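Local coordinates for protein Xaa-Pro aminopeptidase (Thermococcus sibiricus MM 739, PDB 4RGZ) that probably acts as a zinc-dependent aminopeptidase of the M24B family, which includes enzymes that cleave peptide bonds next to proline, at residues Cys235-Arg240 against His301-Asp306; Lys158-Phe163 against Phe225-Lys230; Val326-Pro331 against Arg342-Val347. All blocks are in the same frame, centred on the assembly; numbering follows the deposited sequence.

How the contacts relate
From the N terminus the three contacts follow in series, none nested in or crossing another. Contact 2 comes first, closing the excursion of about sixty residues between the helix 143-164 and the strand 222-231. The next strand, 234-243, pairs with that one in the same sheet and opens contact 1, whose loop runs through the helices 249-268 and 275-288 before returning at 301-306. Contact 3 closes only a short hairpin, 326-335 with 339-350. One zinc ion draws them together: Asp226 of contact 2, Asp237 of contact 1 and Glu344 of contact 3 all bind it. A salt bridge from Asp226 to Arg342 further ties contact 2 to contact 3.

Contact 1: Cys235-Arg240 against His301-Asp306; sequences CSDVTR and HGLGID. With ZN (zinc ion), chain E.
Cys235 and Gly304 bring the two backbones together, their CA atoms 5.8 Å apart, and a weak, bent hydrogen bond runs from Cys235 N to Gly304 O (3.1 Å). From there the segments diverge. Gly304 (psi -134°) has a backbone shape that a side chain would disfavour. Beside this glycine the small side chain of Cys235 fits, CB and SG against Gly304 O, with SG also near Ile305 O. Leu303 fills the angle of the fork: its CB lies 3.6 Å from Cys235 O, and CD2 rests on CB of Asp237. CG of Asp237 is anti to its amide nitrogen (chi1 -174°), which carries OD1 to the zinc ion at 2.1 Å. OD2 lies at the edge of the His301 imidazole near its plane, modelled too close to CE1 to be trusted in detail. A weak but straight bond from His301 ND1 to Gly302 O (3.4 Å) may limit rotation of the ring. With an alanine here the flat ring beside the Asp237 carboxylate is lost, which would probably open a gap next to the metal-bound water. Another zinc ion lies about 4 Å from the His301 side chain, consistent with the two-metal centre of the M24 pita-bread fold.

Contact 2: Lys158-Phe163 against Phe225-Lys230; sequences KVFYRF and FDYGAK. With ZN (zinc ion), chain E.
Phe225 and Tyr227 reach from their strand to the helix segment 158-163, which passes 11.0 Å away, axis to axis, and runs roughly antiparallel at 145°. Two residues apart on an extended chain, they send their rings from the same face of the sheet, while Asp226 between them turns to the other face and binds the zinc ion through OD1 at 2.1 Å. In both, CG lies between the backbone nitrogen and the carbonyl carbon (chi1 near 55°), which projects the rings in nearly the same direction towards the helix.

Phe225 has the largest share of the buried surface and meets two phenylalanines one helical turn apart. Phe163 comes over one face: its CE2 stands above the plane, displaced towards the rim, with centroids 4.6 Å apart and planes inclined by 49°, so this is not a regular stack. Phe160 meets it rim to rim instead; the planes are almost parallel, but the centroids are 6.0 Å apart and neither ring covers the other. Large flat residues suit this place because they span the wide gap between helix and strand without polar groups to satisfy.

Tyr227 lies alongside Val159, whose CG1 approaches ring carbon CE2 at 3.4 Å, the two side chains running past each other in opposite directions. Its hydroxyl ends against the helix backbone beside Phe160 and hydrogen-bonds Val156 O one turn earlier, so tyrosine joins an apolar ring to a polar end in a buried place. Ile180 and Met183 of the helix 173-185 also pack on Phe163. An aromatic cluster thus seals helix against sheet, the layered packing of the M24 pita-bread fold, with the metal site on the other face of the strand.

Contact 3: Val326-Pro331 against Arg342-Val347; sequences VFTIEP and RIEDDV. With ZN (zinc ion), chain E.
Phe327 and Val347 exchange two backbone hydrogen bonds, as do Ile329 and Asp345, in an antiparallel ladder with Thr328 opposite Asp346 as the non-hydrogen-bonded pair; Val347 N to Phe327 O is 2.8 Å and nearly straight. On one face Val347, branched and apolar, sets CG2 against CG1 of Ile329 at 3.7 Å, and its carbonyl oxygen lies over the Phe327 ring, off towards the rim. On the other face Thr328 and Asp346 stand side by side. Thr328 turns its methyl CG2 towards Asp346 OD1 (3.6 Å) and Glu344, leaving OG1 to accept from His301 N, while Asp346 OD2 accepts from Asp237 N.

Past the ladder, Glu330 and Glu344 lie side by side, both extended beyond CG, with carboxylates stacked at 11° and Glu330 OE1 2.9 Å from Glu344 OE2. The length of a glutamate lets Glu344 reach the zinc ion, by OE1 at 2.2 Å with OE2 farther off at 2.7 Å, and brings Glu330 to its water, which donates to Glu330 OE1 (2.8 Å). Arg342, bent at chi3 (-43°), lays CD beside Glu330 OE1 and salt-bridges Asp226. Like charges gathered here are probably offset by the zinc ion and by Arg342; Glu330 is itself a zinc ligand in a structure of this protein, and another zinc ion lies about 4 Å from its side chain here, consistent with a site built for two metal ions.

Contact 1: Cys235-Arg240 against His301-Asp306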
ATOM      1  N   CYS A 235       3.052  10.729 -10.474  1.00 33.14           N
ATOM      2  CA  CYS A 235       3.562   9.402 -10.792  1.00 31.23           C
ATOM      3  C   CYS A 235       4.112   9.245 -12.224  1.00 30.19           C
ATOM      4  O   CYS A 235       3.492   9.682 -13.250  1.00 29.68           O
ATOM      5  CB  CYS A 235       2.412   8.380 -10.610  1.00 29.94           C
ATOM      6  SG  CYS A 235       2.008   7.941  -8.908  1.00 31.62           S
ATOM      7  N   SER A 236       5.245   8.569 -12.301  1.00 28.95           N
ATOM      8  CA  SER A 236       5.752   8.140 -13.581  1.00 28.10           C
ATOM      9  C   SER A 236       5.812   6.631 -13.563  1.00 27.89           C
ATOM     10  O   SER A 236       5.587   5.986 -12.495  1.00 27.73           O
ATOM     11  CB  SER A 236       7.143   8.704 -13.800  1.00 29.53           C
ATOM     12  OG  SER A 236       8.079   8.147 -12.918  1.00 27.90           O
ATOM     13  N   ASP A 237       6.123   6.070 -14.730  1.00 27.30           N
ATOM     14  CA  ASP A 237       5.936   4.642 -14.993  1.00 26.41           C
ATOM     15  C   ASP A 237       6.607   4.333 -16.334  1.00 26.91           C
ATOM     16  O   ASP A 237       6.107   4.689 -17.422  1.00 26.36           O
ATOM     17  CB  ASP A 237       4.431   4.338 -15.062  1.00 27.42           C
ATOM     18  CG  ASP A 237       4.115   2.863 -15.197  1.00 29.66           C
ATOM     19  OD1 ASP A 237       5.041   2.009 -15.101  1.00 30.58           O
ATOM     20  OD2 ASP A 237       2.919   2.542 -15.417  1.00 29.69           O
ATOM     21  N   VAL A 238       7.742   3.657 -16.269  1.00 25.46           N
ATOM     22  CA  VAL A 238       8.452   3.345 -17.467  1.00 24.57           C
ATOM     23  C   VAL A 238       8.753   1.848 -17.470  1.00 25.89           C
ATOM     24  O   VAL A 238       8.877   1.219 -16.385  1.00 26.83           O
ATOM     25  CB  VAL A 238       9.720   4.216 -17.527  1.00 24.77           C
ATOM     26  CG1 VAL A 238      10.745   3.764 -16.519  1.00 24.48           C
ATOM     27  CG2 VAL A 238      10.290   4.264 -18.926  1.00 24.31           C
ATOM     28  N   THR A 239       8.825   1.279 -18.676  1.00 26.03           N
ATOM     29  CA  THR A 239       9.256  -0.092 -18.906  1.00 26.63           C
ATOM     30  C   THR A 239      10.303  -0.105 -20.038  1.00 27.70           C
ATOM     31  O   THR A 239      10.133   0.549 -21.068  1.00 25.46           O
ATOM     32  CB  THR A 239       8.063  -1.002 -19.340  1.00 27.67           C
ATOM     33  OG1 THR A 239       7.026  -1.010 -18.355  1.00 26.93           O
ATOM     34  CG2 THR A 239       8.507  -2.425 -19.550  1.00 26.67           C
ATOM     35  N   ARG A 240      11.379  -0.862 -19.860  1.00 28.43           N
ATOM     36  CA  ARG A 240      12.330  -1.048 -20.952  1.00 30.62           C
ATOM     37  C   ARG A 240      12.795  -2.510 -21.031  1.00 32.62           C
ATOM     38  O   ARG A 240      12.773  -3.243 -20.031  1.00 32.56           O
ATOM     39  CB  ARG A 240      13.524  -0.094 -20.803  1.00 31.61           C
ATOM     40  CG  ARG A 240      13.175   1.369 -21.065  1.00 32.40           C
ATOM     41  CD  ARG A 240      12.871   1.629 -22.556  1.00 32.94           C
ATOM     42  NE  ARG A 240      12.722   3.048 -22.875  1.00 33.16           N
ATOM     43  CZ  ARG A 240      11.602   3.767 -22.758  1.00 31.54           C
ATOM     44  NH1 ARG A 240      10.472   3.226 -22.318  1.00 29.31           N
ATOM     45  NH2 ARG A 240      11.621   5.051 -23.079  1.00 32.08           N
ATOM     46  N   HIS A 301      -2.621   2.995 -19.319  1.00 25.64           N
ATOM     47  CA  HIS A 301      -3.436   3.629 -18.295  1.00 29.19           C
ATOM     48  C   HIS A 301      -2.979   5.047 -18.022  1.00 29.05           C
ATOM     49  O   HIS A 301      -1.870   5.425 -18.375  1.00 26.87           O
ATOM     50  CB  HIS A 301      -3.305   2.825 -17.021  1.00 31.83           C
ATOM     51  CG  HIS A 301      -1.874   2.510 -16.678  1.00 35.48           C
ATOM     52  ND1 HIS A 301      -1.105   3.343 -15.937  1.00 37.13           N
ATOM     53  CD2 HIS A 301      -1.055   1.447 -17.059  1.00 35.92           C
ATOM     54  CE1 HIS A 301       0.129   2.825 -15.820  1.00 37.45           C
ATOM     55  NE2 HIS A 301       0.160   1.656 -16.499  1.00 38.30           N
ATOM     56  N   GLY A 302      -3.815   5.834 -17.348  1.00 31.74           N
ATOM     57  CA  GLY A 302      -3.443   7.207 -16.970  1.00 32.78           C
ATOM     58  C   GLY A 302      -2.506   7.297 -15.770  1.00 33.90           C
ATOM     59  O   GLY A 302      -2.354   6.346 -14.996  1.00 34.97           O
ATOM     60  N   LEU A 303      -1.861   8.450 -15.627  1.00 33.61           N
ATOM     61  CA  LEU A 303      -1.035   8.760 -14.463  1.00 31.55           C
ATOM     62  C   LEU A 303      -1.555  10.034 -13.799  1.00 32.79           C
ATOM     63  O   LEU A 303      -2.019  10.945 -14.471  1.00 32.57           O
ATOM     64  CB  LEU A 303       0.426   8.934 -14.892  1.00 29.87           C
ATOM     65  CG  LEU A 303       0.969   7.725 -15.647  1.00 27.96           C
ATOM     66  CD1 LEU A 303       2.210   8.083 -16.477  1.00 26.88           C
ATOM     67  CD2 LEU A 303       1.191   6.527 -14.719  1.00 25.55           C
ATOM     68  N   GLY A 304      -1.489  10.064 -12.475  1.00 34.03           N
ATOM     69  CA  GLY A 304      -1.857  11.229 -11.681  1.00 37.27           C
ATOM     70  C   GLY A 304      -1.235  11.049 -10.327  1.00 38.01           C
ATOM     71  O   GLY A 304      -0.073  10.690 -10.242  1.00 37.38           O
ATOM     72  N   ILE A 305      -2.023  11.298  -9.284  1.00 41.13           N
ATOM     73  CA  ILE A 305      -1.674  11.027  -7.902  1.00 42.83           C
ATOM     74  C   ILE A 305      -1.671   9.528  -7.696  1.00 41.73           C
ATOM     75  O   ILE A 305      -1.067   9.018  -6.767  1.00 42.20           O
ATOM     76  CB  ILE A 305      -2.674  11.710  -6.956  1.00 46.53           C
ATOM     77  CG1 ILE A 305      -2.554  13.217  -7.117  1.00 48.10           C
ATOM     78  CG2 ILE A 305      -2.398  11.356  -5.494  1.00 48.38           C
ATOM     79  CD1 ILE A 305      -3.871  13.929  -7.014  1.00 52.16           C
ATOM     80  N   ASP A 306      -2.334   8.833  -8.613  1.00 41.29           N
ATOM     81  CA  ASP A 306      -2.318   7.387  -8.690  1.00 38.69           C
ATOM     82  C   ASP A 306      -1.649   6.895  -9.953  1.00 35.60           C
ATOM     83  O   ASP A 306      -1.708   7.575 -10.963  1.00 35.46           O
ATOM     84  CB  ASP A 306      -3.746   6.914  -8.701  1.00 39.98           C
ATOM     85  CG  ASP A 306      -4.412   7.129  -7.395  1.00 43.76           C
ATOM     86  OD1 ASP A 306      -3.714   7.182  -6.366  1.00 45.14           O
ATOM     87  OD2 ASP A 306      -5.636   7.257  -7.392  1.00 46.92           O
TER
HETATM   88 ZN    ZN E 401       4.743   0.261 -16.157  1.00 50.00          ZN
HETATM   89  O   HOH W   1       2.768  -0.421 -16.229  1.00 32.51           O

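Contact 2: Lys158-Phe163 against Phe225-Lys230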
ATOM      1  N   LYS A 158      17.018   8.840 -15.570  1.00 44.55           N
ATOM      2  CA  LYS A 158      18.345   8.722 -15.007  1.00 47.61           C
ATOM      3  C   LYS A 158      18.612   7.338 -14.402  1.00 45.56           C
ATOM      4  O   LYS A 158      19.668   6.765 -14.619  1.00 47.86           O
ATOM      5  CB  LYS A 158      18.624   9.860 -14.036  1.00 52.09           C
ATOM      6  CG  LYS A 158      19.257  11.064 -14.734  1.00 58.73           C
ATOM      7  CD  LYS A 158      19.307  12.311 -13.841  1.00 64.13           C
ATOM      8  CE  LYS A 158      17.959  13.046 -13.820  1.00 64.34           C
ATOM      9  NZ  LYS A 158      17.813  13.946 -12.642  1.00 66.63           N
ATOM     10  N   VAL A 159      17.637   6.807 -13.671  1.00 42.44           N
ATOM     11  CA  VAL A 159      17.657   5.444 -13.137  1.00 39.18           C
ATOM     12  C   VAL A 159      17.909   4.431 -14.274  1.00 38.30           C
ATOM     13  O   VAL A 159      18.863   3.654 -14.225  1.00 37.89           O
ATOM     14  CB  VAL A 159      16.355   5.166 -12.337  1.00 35.62           C
ATOM     15  CG1 VAL A 159      16.196   3.701 -11.981  1.00 32.13           C
ATOM     16  CG2 VAL A 159      16.333   6.027 -11.075  1.00 36.80           C
ATOM     17  N   PHE A 160      17.110   4.484 -15.326  1.00 37.03           N
ATOM     18  CA  PHE A 160      17.415   3.681 -16.508  1.00 37.37           C
ATOM     19  C   PHE A 160      18.901   3.571 -16.869  1.00 40.56           C
ATOM     20  O   PHE A 160      19.389   2.453 -17.053  1.00 41.43           O
ATOM     21  CB  PHE A 160      16.626   4.158 -17.720  1.00 36.53           C
ATOM     22  CG  PHE A 160      16.975   3.432 -18.969  1.00 36.62           C
ATOM     23  CD1 PHE A 160      16.461   2.192 -19.215  1.00 34.44           C
ATOM     24  CD2 PHE A 160      17.856   3.983 -19.884  1.00 40.68           C
ATOM     25  CE1 PHE A 160      16.780   1.507 -20.360  1.00 35.86           C
ATOM     26  CE2 PHE A 160      18.185   3.310 -21.043  1.00 41.28           C
ATOM     27  CZ  PHE A 160      17.652   2.057 -21.281  1.00 38.98           C
ATOM     28  N   TYR A 161      19.615   4.695 -16.983  1.00 42.74           N
ATOM     29  CA  TYR A 161      21.015   4.660 -17.418  1.00 46.39           C
ATOM     30  C   TYR A 161      21.910   4.051 -16.366  1.00 48.94           C
ATOM     31  O   TYR A 161      22.737   3.193 -16.663  1.00 51.84           O
ATOM     32  CB  TYR A 161      21.554   6.056 -17.824  1.00 49.96           C
ATOM     33  CG  TYR A 161      20.781   6.675 -18.963  1.00 50.48           C
ATOM     34  CD1 TYR A 161      20.689   6.012 -20.194  1.00 48.86           C
ATOM     35  CD2 TYR A 161      20.085   7.894 -18.807  1.00 50.37           C
ATOM     36  CE1 TYR A 161      19.959   6.544 -21.234  1.00 48.96           C
ATOM     37  CE2 TYR A 161      19.331   8.426 -19.861  1.00 50.20           C
ATOM     38  CZ  TYR A 161      19.279   7.745 -21.075  1.00 49.27           C
ATOM     39  OH  TYR A 161      18.562   8.214 -22.152  1.00 48.41           O
ATOM     40  N   ARG A 162      21.758   4.494 -15.124  1.00 49.01           N
ATOM     41  CA  ARG A 162      22.619   3.999 -14.069  1.00 49.84           C
ATOM     42  C   ARG A 162      22.381   2.495 -13.930  1.00 46.28           C
ATOM     43  O   ARG A 162      23.318   1.729 -13.707  1.00 47.77           O
ATOM     44  CB  ARG A 162      22.408   4.773 -12.767  1.00 51.14           C
ATOM     45  CG  ARG A 162      23.720   5.133 -12.061  1.00 57.89           C
ATOM     46  CD  ARG A 162      23.564   6.491 -11.412  1.00 61.52           C
ATOM     47  NE  ARG A 162      24.418   6.692 -10.245  1.00 67.15           N
ATOM     48  CZ  ARG A 162      24.016   6.726  -8.963  1.00 67.53           C
ATOM     49  NH1 ARG A 162      22.734   6.545  -8.612  1.00 63.23           N
ATOM     50  NH2 ARG A 162      24.927   6.937  -8.016  1.00 69.21           N
ATOM     51  N   PHE A 163      21.129   2.088 -14.133  1.00 42.09           N
ATOM     52  CA  PHE A 163      20.734   0.677 -14.129  1.00 40.04           C
ATOM     53  C   PHE A 163      21.471  -0.130 -15.159  1.00 39.95           C
ATOM     54  O   PHE A 163      22.359  -0.885 -14.793  1.00 42.66           O
ATOM     55  CB  PHE A 163      19.224   0.497 -14.339  1.00 37.50           C
ATOM     56  CG  PHE A 163      18.748  -0.890 -14.075  1.00 35.63           C
ATOM     57  CD1 PHE A 163      18.929  -1.472 -12.828  1.00 36.65           C
ATOM     58  CD2 PHE A 163      18.157  -1.624 -15.076  1.00 34.58           C
ATOM     59  CE1 PHE A 163      18.514  -2.763 -12.581  1.00 35.69           C
ATOM     60  CE2 PHE A 163      17.721  -2.914 -14.841  1.00 33.92           C
ATOM     61  CZ  PHE A 163      17.904  -3.481 -13.594  1.00 34.59           C
ATOM     62  N   PHE A 225      12.187  -4.508 -17.471  1.00 27.21           N
ATOM     63  CA  PHE A 225      12.136  -3.786 -16.190  1.00 27.47           C
ATOM     64  C   PHE A 225      11.195  -2.567 -16.202  1.00 25.76           C
ATOM     65  O   PHE A 225      11.192  -1.761 -17.134  1.00 26.17           O
ATOM     66  CB  PHE A 225      13.525  -3.517 -15.608  1.00 28.32           C
ATOM     67  CG  PHE A 225      14.475  -2.851 -16.540  1.00 30.99           C
ATOM     68  CD1 PHE A 225      14.958  -3.510 -17.672  1.00 32.31           C
ATOM     69  CD2 PHE A 225      14.938  -1.552 -16.266  1.00 33.12           C
ATOM     70  CE1 PHE A 225      15.867  -2.879 -18.517  1.00 35.06           C
ATOM     71  CE2 PHE A 225      15.847  -0.903 -17.111  1.00 33.47           C
ATOM     72  CZ  PHE A 225      16.323  -1.570 -18.225  1.00 36.00           C
ATOM     73  N   ASP A 226      10.357  -2.496 -15.174  1.00 25.42           N
ATOM     74  CA  ASP A 226       9.154  -1.671 -15.187  1.00 24.85           C
ATOM     75  C   ASP A 226       9.080  -1.082 -13.781  1.00 25.29           C
ATOM     76  O   ASP A 226       9.085  -1.817 -12.787  1.00 25.34           O
ATOM     77  CB  ASP A 226       7.952  -2.568 -15.514  1.00 25.41           C
ATOM     78  CG  ASP A 226       6.632  -1.816 -15.697  1.00 26.16           C
ATOM     79  OD1 ASP A 226       6.563  -0.586 -15.468  1.00 26.74           O
ATOM     80  OD2 ASP A 226       5.628  -2.481 -16.104  1.00 26.05           O
ATOM     81  N   TYR A 227       9.079   0.248 -13.696  1.00 24.80           N
ATOM     82  CA  TYR A 227       9.224   0.916 -12.406  1.00 25.84           C
ATOM     83  C   TYR A 227       8.691   2.315 -12.529  1.00 26.52           C
ATOM     84  O   TYR A 227       8.210   2.711 -13.601  1.00 27.97           O
ATOM     85  CB  TYR A 227      10.699   0.902 -11.920  1.00 26.86           C
ATOM     86  CG  TYR A 227      11.684   1.491 -12.902  1.00 27.93           C
ATOM     87  CD1 TYR A 227      11.984   0.852 -14.109  1.00 26.75           C
ATOM     88  CD2 TYR A 227      12.306   2.719 -12.644  1.00 29.47           C
ATOM     89  CE1 TYR A 227      12.875   1.416 -15.011  1.00 27.22           C
ATOM     90  CE2 TYR A 227      13.186   3.285 -13.552  1.00 28.60           C
ATOM     91  CZ  TYR A 227      13.475   2.643 -14.722  1.00 28.14           C
ATOM     92  OH  TYR A 227      14.371   3.230 -15.622  1.00 28.75           O
ATOM     93  N   GLY A 228       8.749   3.067 -11.439  1.00 26.61           N
ATOM     94  CA  GLY A 228       8.217   4.408 -11.433  1.00 25.76           C
ATOM     95  C   GLY A 228       8.496   5.162 -10.162  1.00 27.19           C
ATOM     96  O   GLY A 228       8.747   4.590  -9.098  1.00 27.63           O
ATOM     97  N   ALA A 229       8.424   6.476 -10.284  1.00 28.66           N
ATOM     98  CA  ALA A 229       8.768   7.376  -9.212  1.00 31.06           C
ATOM     99  C   ALA A 229       7.610   8.346  -9.054  1.00 32.34           C
ATOM    100  O   ALA A 229       6.744   8.431  -9.950  1.00 29.74           O
ATOM    101  CB  ALA A 229      10.054   8.096  -9.558  1.00 31.89           C
ATOM    102  N   LYS A 230       7.577   9.011  -7.889  1.00 35.62           N
ATOM    103  CA  LYS A 230       6.662  10.132  -7.619  1.00 38.24           C
ATOM    104  C   LYS A 230       7.408  11.432  -7.327  1.00 40.91           C
ATOM    105  O   LYS A 230       8.312  11.468  -6.478  1.00 41.86           O
ATOM    106  CB  LYS A 230       5.819   9.849  -6.386  1.00 41.14           C
ATOM    107  CG  LYS A 230       4.999   8.582  -6.413  1.00 40.93           C
ATOM    108  CD  LYS A 230       4.484   8.352  -4.993  1.00 43.71           C
ATOM    109  CE  LYS A 230       3.164   7.598  -5.012  1.00 43.30           C
ATOM    110  NZ  LYS A 230       2.363   7.998  -3.825  1.00 46.61           N
TER
HETATM  111 ZN    ZN E 401       4.743   0.261 -16.157  1.00 50.00          ZN
HETATM  112  O   HOH W   1       2.768  -0.421 -16.229  1.00 32.51           O

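Contact 3: Val326-Pro331 against Arg342-Val347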
ATOM      1  N   VAL A 326      -2.507  12.668 -19.097  1.00 36.76           N
ATOM      2  CA  VAL A 326      -1.209  11.984 -19.061  1.00 35.45           C
ATOM      3  C   VAL A 326      -1.462  10.521 -18.909  1.00 33.87           C
ATOM      4  O   VAL A 326      -2.370  10.127 -18.175  1.00 34.94           O
ATOM      5  CB  VAL A 326      -0.330  12.397 -17.881  1.00 36.87           C
ATOM      6  CG1 VAL A 326       1.015  11.682 -17.969  1.00 34.19           C
ATOM      7  CG2 VAL A 326      -0.158  13.914 -17.827  1.00 40.25           C
ATOM      8  N   PHE A 327      -0.656   9.715 -19.591  1.00 32.96           N
ATOM      9  CA  PHE A 327      -0.900   8.266 -19.684  1.00 31.66           C
ATOM     10  C   PHE A 327       0.231   7.515 -20.326  1.00 30.17           C
ATOM     11  O   PHE A 327       1.113   8.094 -20.977  1.00 32.34           O
ATOM     12  CB  PHE A 327      -2.186   7.973 -20.469  1.00 31.89           C
ATOM     13  CG  PHE A 327      -2.237   8.622 -21.815  1.00 32.70           C
ATOM     14  CD1 PHE A 327      -2.760   9.889 -21.963  1.00 34.51           C
ATOM     15  CD2 PHE A 327      -1.790   7.954 -22.945  1.00 33.18           C
ATOM     16  CE1 PHE A 327      -2.820  10.496 -23.203  1.00 35.15           C
ATOM     17  CE2 PHE A 327      -1.852   8.551 -24.198  1.00 33.25           C
ATOM     18  CZ  PHE A 327      -2.366   9.832 -24.320  1.00 34.70           C
ATOM     19  N   THR A 328       0.160   6.203 -20.186  1.00 29.04           N
ATOM     20  CA  THR A 328       1.188   5.305 -20.727  1.00 27.41           C
ATOM     21  C   THR A 328       0.808   4.746 -22.073  1.00 26.86           C
ATOM     22  O   THR A 328      -0.385   4.622 -22.389  1.00 27.36           O
ATOM     23  CB  THR A 328       1.425   4.102 -19.797  1.00 25.77           C
ATOM     24  OG1 THR A 328       0.211   3.346 -19.699  1.00 26.24           O
ATOM     25  CG2 THR A 328       1.876   4.579 -18.411  1.00 25.24           C
ATOM     26  N   ILE A 329       1.838   4.423 -22.862  1.00 26.96           N
ATOM     27  CA  ILE A 329       1.709   3.668 -24.135  1.00 26.13           C
ATOM     28  C   ILE A 329       2.710   2.542 -23.958  1.00 25.80           C
ATOM     29  O   ILE A 329       3.896   2.795 -23.804  1.00 26.29           O
ATOM     30  CB  ILE A 329       2.032   4.571 -25.348  1.00 25.97           C
ATOM     31  CG1 ILE A 329       1.135   5.828 -25.329  1.00 27.09           C
ATOM     32  CG2 ILE A 329       1.952   3.838 -26.686  1.00 24.94           C
ATOM     33  CD1 ILE A 329      -0.361   5.591 -25.461  1.00 27.58           C
ATOM     34  N   GLU A 330       2.209   1.311 -23.857  1.00 27.48           N
ATOM     35  CA  GLU A 330       3.037   0.142 -23.452  1.00 26.87           C
ATOM     36  C   GLU A 330       2.564  -1.201 -24.057  1.00 26.44           C
ATOM     37  O   GLU A 330       2.299  -2.170 -23.339  1.00 25.44           O
ATOM     38  CB  GLU A 330       3.184   0.033 -21.912  1.00 27.13           C
ATOM     39  CG  GLU A 330       1.871  -0.057 -21.127  1.00 31.16           C
ATOM     40  CD  GLU A 330       1.982  -0.282 -19.595  1.00 32.81           C
ATOM     41  OE1 GLU A 330       3.031  -0.688 -19.036  1.00 32.12           O
ATOM     42  OE2 GLU A 330       0.961  -0.033 -18.929  1.00 37.09           O
ATOM     43  N   PRO A 331       2.494  -1.274 -25.392  1.00 26.34           N
ATOM     44  CA  PRO A 331       2.203  -2.580 -25.971  1.00 27.01           C
ATOM     45  C   PRO A 331       3.313  -3.601 -25.650  1.00 27.04           C
ATOM     46  O   PRO A 331       4.484  -3.226 -25.437  1.00 26.15           O
ATOM     47  CB  PRO A 331       2.190  -2.295 -27.491  1.00 27.94           C
ATOM     48  CG  PRO A 331       3.008  -1.061 -27.670  1.00 26.83           C
ATOM     49  CD  PRO A 331       2.857  -0.265 -26.411  1.00 26.50           C
ATOM     50  N   ARG A 342       8.064  -5.470 -23.534  1.00 30.35           N
ATOM     51  CA  ARG A 342       7.182  -4.318 -23.346  1.00 28.44           C
ATOM     52  C   ARG A 342       8.027  -3.038 -23.367  1.00 29.28           C
ATOM     53  O   ARG A 342       9.126  -3.003 -22.821  1.00 28.91           O
ATOM     54  CB  ARG A 342       6.385  -4.423 -22.040  1.00 26.45           C
ATOM     55  CG  ARG A 342       5.379  -3.274 -21.815  1.00 27.46           C
ATOM     56  CD  ARG A 342       4.947  -3.101 -20.361  1.00 26.86           C
ATOM     57  NE  ARG A 342       4.703  -4.422 -19.849  1.00 30.59           N
ATOM     58  CZ  ARG A 342       5.287  -5.017 -18.818  1.00 29.88           C
ATOM     59  NH1 ARG A 342       6.122  -4.385 -18.003  1.00 30.55           N
ATOM     60  NH2 ARG A 342       4.961  -6.274 -18.595  1.00 30.41           N
ATOM     61  N   ILE A 343       7.513  -1.998 -24.020  1.00 29.95           N
ATOM     62  CA  ILE A 343       8.181  -0.678 -24.079  1.00 28.92           C
ATOM     63  C   ILE A 343       7.108   0.347 -23.684  1.00 28.68           C
ATOM     64  O   ILE A 343       6.059   0.452 -24.315  1.00 27.92           O
ATOM     65  CB  ILE A 343       8.752  -0.367 -25.489  1.00 30.10           C
ATOM     66  CG1 ILE A 343       9.781  -1.421 -25.942  1.00 29.53           C
ATOM     67  CG2 ILE A 343       9.376   1.028 -25.537  1.00 32.78           C
ATOM     68  CD1 ILE A 343      10.158  -1.336 -27.419  1.00 30.42           C
ATOM     69  N   GLU A 344       7.384   1.086 -22.620  1.00 29.86           N
ATOM     70  CA  GLU A 344       6.424   1.981 -22.019  1.00 29.03           C
ATOM     71  C   GLU A 344       6.999   3.382 -21.908  1.00 30.56           C
ATOM     72  O   GLU A 344       8.142   3.599 -21.467  1.00 30.72           O
ATOM     73  CB  GLU A 344       6.080   1.482 -20.623  1.00 29.89           C
ATOM     74  CG  GLU A 344       4.893   2.176 -19.961  1.00 29.76           C
ATOM     75  CD  GLU A 344       4.703   1.742 -18.516  1.00 31.94           C
ATOM     76  OE1 GLU A 344       5.667   1.198 -17.894  1.00 32.27           O
ATOM     77  OE2 GLU A 344       3.589   1.952 -17.991  1.00 31.93           O
ATOM     78  N   ASP A 345       6.189   4.344 -22.306  1.00 31.07           N
ATOM     79  CA  ASP A 345       6.531   5.738 -22.148  1.00 30.32           C
ATOM     80  C   ASP A 345       5.362   6.434 -21.452  1.00 30.13           C
ATOM     81  O   ASP A 345       4.211   5.952 -21.445  1.00 26.72           O
ATOM     82  CB  ASP A 345       6.779   6.385 -23.519  1.00 32.21           C
ATOM     83  CG  ASP A 345       8.182   6.115 -24.079  1.00 33.74           C
ATOM     84  OD1 ASP A 345       9.192   6.215 -23.351  1.00 34.42           O
ATOM     85  OD2 ASP A 345       8.295   5.859 -25.288  1.00 36.03           O
ATOM     86  N   ASP A 346       5.667   7.594 -20.882  1.00 31.22           N
ATOM     87  CA  ASP A 346       4.654   8.456 -20.324  1.00 30.03           C
ATOM     88  C   ASP A 346       4.426   9.563 -21.335  1.00 31.66           C
ATOM     89  O   ASP A 346       5.384  10.195 -21.774  1.00 33.28           O
ATOM     90  CB  ASP A 346       5.129   8.943 -18.961  1.00 29.96           C
ATOM     91  CG  ASP A 346       5.231   7.798 -17.988  1.00 29.04           C
ATOM     92  OD1 ASP A 346       4.705   6.726 -18.369  1.00 26.59           O
ATOM     93  OD2 ASP A 346       5.819   7.924 -16.883  1.00 31.35           O
ATOM     94  N   VAL A 347       3.171   9.760 -21.738  1.00 30.77           N
ATOM     95  CA  VAL A 347       2.835  10.778 -22.742  1.00 33.06           C
ATOM     96  C   VAL A 347       1.873  11.790 -22.115  1.00 34.40           C
ATOM     97  O   VAL A 347       0.965  11.423 -21.394  1.00 35.72           O
ATOM     98  CB  VAL A 347       2.158  10.144 -23.981  1.00 33.40           C
ATOM     99  CG1 VAL A 347       1.860  11.190 -25.043  1.00 36.24           C
ATOM    100  CG2 VAL A 347       2.974   8.998 -24.547  1.00 31.25           C
TER
HETATM  101 ZN    ZN E 401       4.743   0.261 -16.157  1.00 50.00          ZN
HETATM  102  O   HOH W   1       2.768  -0.421 -16.229  1.00 32.51           O